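Local atomic coordinates of ferredoxin NADP reductase (Plasmodium falciparum, PDB entry 3JQQ), a protein that passes electrons between ferredoxin and NADP(H) through a bound FAD in the apicoplast of the malaria parasite, and may thereby serve isoprenoid precursor synthesis. Residues Cys18-Ile24 against Tyr36-His42; Tyr48-His52 against Ser187-Lys191; His52-Ile57 against Tyr152-Gly158. The protein carries 1 engineered substitution. All blocks are in the same frame, centred on the assembly; numbering follows the deposited sequence.

Contact 1: Cys18-Ile24 against Tyr36-His42; sequences CKIVDKI and YHLEINH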
loop_
_atom_site.group_PDB
_atom_site.type_symbol
_atom_site.label_atom_id
_atom_site.label_comp_id
_atom_site.label_asym_id
_atom_site.label_seq_id
_atom_site.Cartn_x
_atom_site.Cartn_y
_atom_site.Cartn_z
ATOM N N CYS B 18 22.908 -12.802 -8.656
ATOM C CA CYS B 18 23.487 -11.549 -9.136
ATOM C C CYS B 18 24.389 -10.911 -8.093
ATOM O O CYS B 18 24.484 -11.388 -6.962
ATOM C CB CYS B 18 22.384 -10.565 -9.530
ATOM S SG CYS B 18 21.288 -11.132 -10.849
ATOM N N LYS B 19 25.050 -9.824 -8.482
ATOM C CA LYS B 19 25.932 -9.089 -7.578
ATOM C C LYS B 19 25.522 -7.628 -7.429
ATOM O O LYS B 19 25.132 -6.977 -8.398
ATOM C CB LYS B 19 27.382 -9.150 -8.067
ATOM C CG LYS B 19 28.116 -10.442 -7.736
ATOM C CD LYS B 19 28.383 -10.558 -6.243
ATOM C CE LYS B 19 29.342 -11.701 -5.942
ATOM N NZ LYS B 19 29.405 -12.002 -4.484
ATOM N N ILE B 20 25.629 -7.124 -6.204
ATOM C CA ILE B 20 25.463 -5.706 -5.922
ATOM C C ILE B 20 26.721 -4.937 -6.318
ATOM O O ILE B 20 27.798 -5.173 -5.775
ATOM C CB ILE B 20 25.209 -5.478 -4.420
ATOM C CG1 ILE B 20 23.876 -6.106 -4.002
ATOM C CG2 ILE B 20 25.243 -3.987 -4.091
ATOM C CD1 ILE B 20 22.694 -5.625 -4.820
ATOM N N VAL B 21 26.581 -4.012 -7.271
ATOM C CA VAL B 21 27.701 -3.176 -7.701
ATOM C C VAL B 21 27.732 -1.843 -6.954
ATOM O O VAL B 21 28.791 -1.384 -6.528
ATOM C CB VAL B 21 27.659 -2.902 -9.212
ATOM C CG1 VAL B 21 28.726 -1.891 -9.596
ATOM C CG2 VAL B 21 27.839 -4.199 -9.988
ATOM N N ASP B 22 26.569 -1.218 -6.807
ATOM C CA ASP B 22 26.474 0.014 -6.033
ATOM C C ASP B 22 25.151 0.071 -5.281
ATOM O O ASP B 22 24.189 -0.623 -5.624
ATOM C CB ASP B 22 26.644 1.245 -6.931
ATOM C CG ASP B 22 27.356 2.395 -6.223
ATOM O OD1 ASP B 22 27.548 2.324 -4.990
ATOM O OD2 ASP B 22 27.726 3.372 -6.906
ATOM N N LYS B 23 25.128 0.890 -4.238
ATOM C CA LYS B 23 23.961 1.058 -3.388
ATOM C C LYS B 23 23.943 2.526 -2.989
ATOM O O LYS B 23 24.834 2.998 -2.285
ATOM C CB LYS B 23 24.073 0.152 -2.158
ATOM C CG LYS B 23 22.884 0.203 -1.207
ATOM C CD LYS B 23 23.159 -0.624 0.040
ATOM C CE LYS B 23 22.081 -0.420 1.087
ATOM N NZ LYS B 23 22.364 -1.176 2.339
ATOM N N ILE B 24 22.939 3.250 -3.465
ATOM C CA ILE B 24 22.948 4.701 -3.405
ATOM C C ILE B 24 21.679 5.268 -2.781
ATOM O O ILE B 24 20.568 4.877 -3.147
ATOM C CB ILE B 24 23.093 5.294 -4.820
ATOM C CG1 ILE B 24 24.489 5.011 -5.383
ATOM C CG2 ILE B 24 22.792 6.783 -4.810
ATOM C CD1 ILE B 24 24.615 5.296 -6.868
ATOM N N TYR B 36 16.888 3.290 -1.644
ATOM C CA TYR B 36 18.192 2.947 -2.182
ATOM C C TYR B 36 18.114 2.547 -3.648
ATOM O O TYR B 36 17.253 1.764 -4.055
ATOM C CB TYR B 36 18.857 1.849 -1.337
ATOM C CG TYR B 36 19.259 2.340 0.035
ATOM C CD1 TYR B 36 18.453 2.113 1.143
ATOM C CD2 TYR B 36 20.431 3.065 0.216
ATOM C CE1 TYR B 36 18.810 2.581 2.399
ATOM C CE2 TYR B 36 20.798 3.538 1.468
ATOM C CZ TYR B 36 19.980 3.292 2.553
ATOM O OH TYR B 36 20.333 3.756 3.799
ATOM N N HIS B 37 19.011 3.126 -4.438
ATOM C CA HIS B 37 19.198 2.750 -5.828
ATOM C C HIS B 37 20.259 1.660 -5.881
ATOM O O HIS B 37 21.398 1.877 -5.469
ATOM C CB HIS B 37 19.648 3.973 -6.631
ATOM C CG HIS B 37 20.245 3.648 -7.966
ATOM N ND1 HIS B 37 19.480 3.427 -9.091
ATOM C CD2 HIS B 37 21.536 3.537 -8.363
ATOM C CE1 HIS B 37 20.271 3.185 -10.121
ATOM N NE2 HIS B 37 21.524 3.246 -9.706
ATOM N N LEU B 38 19.881 0.480 -6.365
ATOM C CA LEU B 38 20.815 -0.636 -6.457
ATOM C C LEU B 38 21.303 -0.820 -7.887
ATOM O O LEU B 38 20.499 -0.969 -8.804
ATOM C CB LEU B 38 20.158 -1.938 -5.986
ATOM C CG LEU B 38 19.619 -2.050 -4.557
ATOM C CD1 LEU B 38 18.975 -3.409 -4.335
ATOM C CD2 LEU B 38 20.730 -1.816 -3.538
ATOM N N GLU B 39 22.618 -0.808 -8.083
ATOM C CA GLU B 39 23.174 -1.244 -9.356
ATOM C C GLU B 39 23.502 -2.726 -9.235
ATOM O O GLU B 39 24.198 -3.143 -8.308
ATOM C CB GLU B 39 24.410 -0.428 -9.758
ATOM C CG GLU B 39 24.714 -0.509 -11.258
ATOM C CD GLU B 39 25.874 0.371 -11.697
ATOM O OE1 GLU B 39 26.068 1.455 -11.105
ATOM O OE2 GLU B 39 26.585 -0.023 -12.648
ATOM N N ILE B 40 22.978 -3.522 -10.162
ATOM C CA ILE B 40 23.085 -4.974 -10.074
ATOM C C ILE B 40 23.718 -5.597 -11.316
ATOM O O ILE B 40 23.267 -5.375 -12.437
ATOM C CB ILE B 40 21.712 -5.615 -9.816
ATOM C CG1 ILE B 40 21.204 -5.241 -8.420
ATOM C CG2 ILE B 40 21.795 -7.132 -9.969
ATOM C CD1 ILE B 40 19.831 -5.780 -8.100
ATOM N N ASN B 41 24.782 -6.377 -11.098
ATOM C CA ASN B 41 25.454 -7.098 -12.176
ATOM C C ASN B 41 24.862 -8.493 -12.322
ATOM O O ASN B 41 24.949 -9.320 -11.412
ATOM C CB ASN B 41 26.961 -7.174 -11.918
ATOM C CG ASN B 41 27.738 -7.732 -13.105
ATOM O OD1 ASN B 41 27.422 -8.801 -13.636
ATOM N ND2 ASN B 41 28.776 -7.012 -13.531
ATOM N N HIS B 42 24.256 -8.739 -13.471
ATOM C CA HIS B 42 23.581 -10.000 -13.731
ATOM C C HIS B 42 24.298 -10.744 -14.865
ATOM O O HIS B 42 23.795 -11.743 -15.382
ATOM C CB HIS B 42 22.125 -9.731 -14.109
ATOM C CG HIS B 42 21.971 -8.776 -15.252
ATOM N ND1 HIS B 42 21.959 -9.190 -16.572
ATOM C CD2 HIS B 42 21.835 -7.422 -15.282
ATOM C CE1 HIS B 42 21.815 -8.133 -17.362
ATOM N NE2 HIS B 42 21.742 -7.052 -16.608
HETATM O O HOH W 1 27.437 3.029 -9.445
#
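Lys23 lays its side chain over one face of the Tyr36 ring: CE sits 4.1 Å from the ring centroid, and NZ, at 5.0 Å from that centroid and 5° off the ring normal, makes a cation-pi contact. The lysine reaches there because CG is anti to the backbone N (chi1 -178°) and the chain stays extended; its ammonium also takes the carbonyls of Ile142, Lys143 and Leu145, while Tyr36 OH bonds Glu34. At the imidazole of His37, Ile24 CD1 touches CD2 at 3.8 Å, the two side chains running alongside each other; ND1 bonds the hydroxyl of Tyr225. On the sheet face that carries Lys23, Ile20 CD1 meets Ile40 CG1 at 3.9 Å, and Lys23 CG packs on Leu38 CD2. On the opposite sheet face a water gives its protons to Asp22 OD2 and Glu39 OE1, bridging two carboxylates that would otherwise probably repel; Glu39 OE2 is held by Asn113. The backbones pair antiparallel, with reciprocal bonds joining Lys19 to Asn41 and Ile24 to His37. Between them Glu39 O accepts Val21 N at 2.7 Å and, weakly, Asp22 N at 3.4 Å. Two residues facing one make a classic beta bulge, here in the hairpin of strands 16-25 and 35-41 within the antiparallel sheet of the FAD-binding domain.

Contact 2: Tyr48-His52 against Ser187-Lys191; sequences YLEGH and SFLKK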
loop_
_atom_site.group_PDB
_atom_site.type_symbol
_atom_site.label_atom_id
_atom_site.label_comp_id
_atom_site.label_asym_id
_atom_site.label_seq_id
_atom_site.Cartn_x
_atom_site.Cartn_y
_atom_site.Cartn_z
ATOM N N TYR B 48 15.089 -8.484 -20.091
ATOM C CA TYR B 48 13.912 -7.696 -19.802
ATOM C C TYR B 48 13.743 -6.610 -20.845
ATOM O O TYR B 48 14.691 -6.243 -21.540
ATOM C CB TYR B 48 14.025 -7.055 -18.410
ATOM C CG TYR B 48 15.146 -6.042 -18.292
ATOM C CD1 TYR B 48 16.431 -6.436 -17.947
ATOM C CD2 TYR B 48 14.917 -4.691 -18.525
ATOM C CE1 TYR B 48 17.460 -5.516 -17.840
ATOM C CE2 TYR B 48 15.940 -3.762 -18.416
ATOM C CZ TYR B 48 17.210 -4.181 -18.077
ATOM O OH TYR B 48 18.232 -3.264 -17.965
ATOM N N LEU B 49 12.521 -6.108 -20.948
ATOM C CA LEU B 49 12.247 -4.919 -21.726
ATOM C C LEU B 49 12.021 -3.775 -20.754
ATOM O O LEU B 49 11.626 -3.995 -19.600
ATOM C CB LEU B 49 10.997 -5.110 -22.584
ATOM C CG LEU B 49 11.058 -6.144 -23.710
ATOM C CD1 LEU B 49 9.746 -6.169 -24.470
ATOM C CD2 LEU B 49 12.217 -5.844 -24.650
ATOM N N GLU B 50 12.271 -2.556 -21.211
ATOM C CA GLU B 50 11.968 -1.392 -20.404
ATOM C C GLU B 50 10.529 -1.489 -19.891
ATOM O O GLU B 50 9.617 -1.828 -20.648
ATOM C CB GLU B 50 12.177 -0.111 -21.214
ATOM C CG GLU B 50 13.643 0.217 -21.502
ATOM C CD GLU B 50 14.249 -0.650 -22.601
ATOM O OE1 GLU B 50 13.483 -1.254 -23.381
ATOM O OE2 GLU B 50 15.495 -0.723 -22.682
ATOM N N GLY B 51 10.335 -1.205 -18.607
ATOM C CA GLY B 51 9.008 -1.264 -18.006
ATOM C C GLY B 51 8.789 -2.513 -17.176
ATOM O O GLY B 51 7.886 -2.564 -16.341
ATOM N N HIS B 52 9.614 -3.529 -17.406
ATOM C CA HIS B 52 9.486 -4.768 -16.652
ATOM C C HIS B 52 9.872 -4.610 -15.194
ATOM O O HIS B 52 10.567 -3.671 -14.805
ATOM C CB HIS B 52 10.329 -5.885 -17.265
ATOM C CG HIS B 52 9.664 -6.584 -18.404
ATOM N ND1 HIS B 52 10.293 -6.794 -19.612
ATOM C CD2 HIS B 52 8.428 -7.108 -18.525
ATOM C CE1 HIS B 52 9.476 -7.426 -20.425
ATOM N NE2 HIS B 52 8.334 -7.629 -19.793
ATOM N N SER B 187 13.347 4.226 -16.954
ATOM C CA SER B 187 13.765 3.193 -17.895
ATOM C C SER B 187 13.387 3.594 -19.316
ATOM O O SER B 187 14.218 3.560 -20.234
ATOM C CB SER B 187 13.113 1.857 -17.533
ATOM O OG SER B 187 13.457 0.847 -18.466
ATOM N N PHE B 188 12.129 3.981 -19.495
ATOM C CA PHE B 188 11.657 4.465 -20.784
ATOM C C PHE B 188 12.536 5.596 -21.327
ATOM O O PHE B 188 12.970 5.558 -22.480
ATOM C CB PHE B 188 10.207 4.946 -20.693
ATOM C CG PHE B 188 9.219 3.860 -20.366
ATOM C CD1 PHE B 188 7.949 4.180 -19.916
ATOM C CD2 PHE B 188 9.562 2.522 -20.500
ATOM C CE1 PHE B 188 7.032 3.191 -19.615
ATOM C CE2 PHE B 188 8.649 1.525 -20.196
ATOM C CZ PHE B 188 7.383 1.862 -19.754
ATOM N N LEU B 189 12.787 6.602 -20.492
ATOM C CA LEU B 189 13.535 7.783 -20.923
ATOM C C LEU B 189 14.959 7.434 -21.330
ATOM O O LEU B 189 15.499 7.998 -22.283
ATOM C CB LEU B 189 13.550 8.850 -19.820
ATOM C CG LEU B 189 12.228 9.546 -19.483
ATOM C CD1 LEU B 189 12.394 10.434 -18.258
ATOM C CD2 LEU B 189 11.724 10.357 -20.669
ATOM N N LYS B 190 15.566 6.504 -20.601
ATOM C CA LYS B 190 16.921 6.072 -20.910
ATOM C C LYS B 190 16.979 5.389 -22.273
ATOM O O LYS B 190 17.960 5.533 -22.999
ATOM C CB LYS B 190 17.467 5.156 -19.811
ATOM C CG LYS B 190 17.847 5.897 -18.535
ATOM C CD LYS B 190 18.193 4.931 -17.409
ATOM C CE LYS B 190 18.663 5.673 -16.167
ATOM N NZ LYS B 190 18.887 4.743 -15.030
ATOM N N LYS B 191 15.927 4.653 -22.625
ATOM C CA LYS B 191 15.868 4.035 -23.946
ATOM C C LYS B 191 15.603 5.068 -25.038
ATOM O O LYS B 191 16.287 5.093 -26.059
ATOM C CB LYS B 191 14.805 2.936 -24.011
ATOM C CG LYS B 191 14.596 2.393 -25.420
ATOM C CD LYS B 191 13.482 1.361 -25.479
ATOM C CE LYS B 191 13.134 1.009 -26.921
ATOM N NZ LYS B 191 14.295 0.438 -27.664
#
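Glu50 carries most of this contact, meeting Ser187, Phe188 and Lys191 on one side of the helix. Ahead of it, Tyr48 contributes little across the gap; its hydroxyl is bonded to Ser107 OG. Leu49 opens a type II beta turn that ends at His52, and its N-H points almost within the imidazole plane to His52 ND1, a 2.7 Å bond that fixes the rotation of that ring. Glu50, the second residue of the turn, sets CB and CG against the serine hydroxyl, CG lying 3.1 Å from Ser187 OG. Its chain then bends at chi2 (76°), which brings the carboxylate back across the Lys191 side chain at about a right angle: Glu50 OE1 is 3.4 Å from Lys191 CD. The charged ends do not pair, since Glu50 OE1 and Lys191 NZ are 4.7 Å apart, although their opposite charges may still attract. Instead OE2 takes the backbone N-H of Asn109 and the hydroxyl of Ser108, and Ser187 OG bonds the carbonyl of Ser107, so Glu50 OE2 and Ser187 OG both find partners in residues 107-109. The Glu50 carbonyl comes up to the edge of the Phe188 ring, in its plane, with O 3.5 Å from CE2. Gly51 follows with positive phi (102°), and its CA rests 3.6 Å from Phe188 CE2, so the turn backbone packs against that corner of the ring. His52 closes the turn through its N-H to Leu49 O and leads into strand 53-56 of the antiparallel sheet. Helix 183-192 belongs to the NADP-binding side, where Leu189 packs on strand 211-217 and the Phe188 ring meets Tyr282 of strand 280-285 edge-to-face, so the loop turn abuts a helix flanking the parallel sheet.

Contact 3: His52-Ile57 against Tyr152-Gly158; sequences HTCGII and YLTGAHG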
loop_
_atom_site.group_PDB
_atom_site.type_symbol
_atom_site.label_atom_id
_atom_site.label_comp_id
_atom_site.label_asym_id
_atom_site.label_seq_id
_atom_site.Cartn_x
_atom_site.Cartn_y
_atom_site.Cartn_z
ATOM N N HIS B 52 9.614 -3.529 -17.406
ATOM C CA HIS B 52 9.486 -4.768 -16.652
ATOM C C HIS B 52 9.872 -4.610 -15.194
ATOM O O HIS B 52 10.567 -3.671 -14.805
ATOM C CB HIS B 52 10.329 -5.885 -17.265
ATOM C CG HIS B 52 9.664 -6.584 -18.404
ATOM N ND1 HIS B 52 10.293 -6.794 -19.612
ATOM C CD2 HIS B 52 8.428 -7.108 -18.525
ATOM C CE1 HIS B 52 9.476 -7.426 -20.425
ATOM N NE2 HIS B 52 8.334 -7.629 -19.793
ATOM N N THR B 53 9.402 -5.555 -14.395
ATOM C CA THR B 53 9.815 -5.665 -13.017
ATOM C C THR B 53 10.624 -6.939 -12.860
ATOM O O THR B 53 10.529 -7.858 -13.677
ATOM C CB THR B 53 8.611 -5.755 -12.080
ATOM O OG1 THR B 53 9.070 -5.903 -10.731
ATOM C CG2 THR B 53 7.755 -6.956 -12.443
ATOM N N CYS B 54 11.432 -6.978 -11.811
ATOM C CA CYS B 54 12.102 -8.196 -11.416
ATOM C C CYS B 54 11.615 -8.520 -10.021
ATOM O O CYS B 54 11.048 -7.665 -9.341
ATOM C CB CYS B 54 13.619 -8.004 -11.412
ATOM S SG CYS B 54 14.184 -6.638 -10.368
ATOM N N GLY B 55 11.816 -9.758 -9.599
ATOM C CA GLY B 55 11.564 -10.126 -8.221
ATOM C C GLY B 55 12.895 -10.234 -7.498
ATOM O O GLY B 55 13.897 -10.654 -8.078
ATOM N N ILE B 56 12.912 -9.825 -6.237
ATOM C CA ILE B 56 14.068 -10.049 -5.391
ATOM C C ILE B 56 13.644 -11.006 -4.287
ATOM O O ILE B 56 12.618 -10.794 -3.642
ATOM C CB ILE B 56 14.586 -8.741 -4.764
ATOM C CG1 ILE B 56 15.203 -7.831 -5.834
ATOM C CG2 ILE B 56 15.607 -9.039 -3.679
ATOM C CD1 ILE B 56 15.595 -6.457 -5.322
ATOM N N ILE B 57 14.417 -12.071 -4.086
ATOM C CA ILE B 57 14.145 -13.011 -3.000
ATOM C C ILE B 57 15.064 -12.732 -1.818
ATOM O O ILE B 57 16.245 -13.068 -1.853
ATOM C CB ILE B 57 14.334 -14.477 -3.438
ATOM C CG1 ILE B 57 13.484 -14.786 -4.670
ATOM C CG2 ILE B 57 13.984 -15.425 -2.294
ATOM C CD1 ILE B 57 13.868 -16.079 -5.359
ATOM N N TYR B 152 19.369 -12.428 -5.355
ATOM C CA TYR B 152 18.742 -13.378 -6.272
ATOM C C TYR B 152 17.467 -12.835 -6.923
ATOM O O TYR B 152 16.494 -12.502 -6.240
ATOM C CB TYR B 152 18.476 -14.710 -5.564
ATOM C CG TYR B 152 19.736 -15.424 -5.119
ATOM C CD1 TYR B 152 20.419 -15.027 -3.976
ATOM C CD2 TYR B 152 20.242 -16.498 -5.842
ATOM C CE1 TYR B 152 21.572 -15.677 -3.565
ATOM C CE2 TYR B 152 21.394 -17.155 -5.440
ATOM C CZ TYR B 152 22.054 -16.740 -4.301
ATOM O OH TYR B 152 23.197 -17.391 -3.898
ATOM N N LEU B 153 17.497 -12.756 -8.253
ATOM C CA LEU B 153 16.414 -12.176 -9.049
ATOM C C LEU B 153 15.540 -13.230 -9.731
ATOM O O LEU B 153 16.019 -14.301 -10.115
ATOM C CB LEU B 153 16.979 -11.254 -10.140
ATOM C CG LEU B 153 17.500 -9.839 -9.843
ATOM C CD1 LEU B 153 16.557 -9.070 -8.933
ATOM C CD2 LEU B 153 18.899 -9.875 -9.255
ATOM N N THR B 154 14.259 -12.901 -9.884
ATOM C CA THR B 154 13.343 -13.647 -10.740
ATOM C C THR B 154 12.810 -12.678 -11.793
ATOM O O THR B 154 12.904 -11.462 -11.615
ATOM C CB THR B 154 12.151 -14.205 -9.951
ATOM O OG1 THR B 154 11.305 -13.124 -9.534
ATOM C CG2 THR B 154 12.623 -14.986 -8.733
ATOM N N GLY B 155 12.250 -13.200 -12.882
ATOM C CA GLY B 155 11.654 -12.340 -13.910
ATOM C C GLY B 155 12.100 -12.652 -15.327
ATOM O O GLY B 155 12.745 -13.673 -15.568
ATOM N N ALA B 156 11.763 -11.767 -16.270
ATOM C CA ALA B 156 11.036 -10.534 -15.982
ATOM C C ALA B 156 9.550 -10.777 -15.734
ATOM O O ALA B 156 9.046 -11.870 -15.970
ATOM C CB ALA B 156 11.221 -9.538 -17.121
ATOM N N HIS B 157 8.863 -9.746 -15.249
ATOM C CA HIS B 157 7.429 -9.808 -15.023
ATOM C C HIS B 157 6.755 -8.557 -15.568
ATOM O O HIS B 157 7.397 -7.517 -15.739
ATOM C CB HIS B 157 7.102 -9.916 -13.532
ATOM C CG HIS B 157 7.929 -10.916 -12.788
ATOM N ND1 HIS B 157 7.643 -12.265 -12.781
ATOM C CD2 HIS B 157 9.013 -10.762 -12.003
ATOM C CE1 HIS B 157 8.533 -12.904 -12.034
ATOM N NE2 HIS B 157 9.372 -12.013 -11.551
ATOM N N GLY B 158 5.454 -8.660 -15.823
ATOM C CA GLY B 158 4.645 -7.501 -16.180
ATOM C C GLY B 158 4.538 -7.244 -17.669
ATOM O O GLY B 158 5.171 -7.921 -18.477
HETATM O O HOH W 2 18.541 -12.511 -2.927
#
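Strands 53-56 and 150-157 are antiparallel neighbours in the FAD-binding sheet, and Ala156 meets the imidazole of His52 at one end of their pairing. Ala156 CB lies over one ring face, 3.9 Å from the centroid, in a CH-pi contact, while the Gly158 carbonyl approaches the ring edge in plane. Thr53 and His157 exchange two backbone bonds, and Thr53 CG2 presses on His157 CB at 3.2 Å. The threonine methyl comes there because OG1 is turned anti to the backbone N (chi1 178°), toward the Tyr103 carbonyl. The His157 ring stands with an edge toward Gly55 N and Gly155 CA over one face; its NE2 is 3.0 Å from Thr154 OG1, a hydrogen bond whose donor is undecided and which steadies the ring's rotation. Gly55 and Thr154 form the next reciprocal backbone pair, and the Thr154 hydroxyl oxygen lies 3.3 Å from Gly55 CA. Strand 101-104, which contributes FAD-binding residues, pairs with the other edge of strand 53-56; the Thr53 side chain touches Leu102 and lies about 5 Å from the bound FAD. On the opposite sheet face from Thr53, Leu153 CD1 touches both Cys54 SG (3.7 Å) and Ile56 CG1 (3.6 Å). Beyond them Ile57 N bonds Tyr152 O, nearly straight at 168°, and a water links Ile57 O (2.6 Å) with Tyr152 N.

In the fold
From the N terminus, contact 1 closes first, folding strand 16-25 and strand 35-41 into a hairpin across a short loop. Contact 2 opens next and spans 134 residues, joining a loop of the FAD-binding part to helix 183-192 of the NADP-binding part. Contact 3 begins at His52, the residue it shares with contact 2, and closes at 152-158, inside that longer loop; Tyr48 also packs on Ala156. Contacts 1 and 3 belong to one antiparallel sheet, strand 16-25 lying beside strand 150-157, and they meet where Cys18 and Ile40 pack on Leu153. Contact 2 thus ties the loop leading into that sheet to the NADP-binding half.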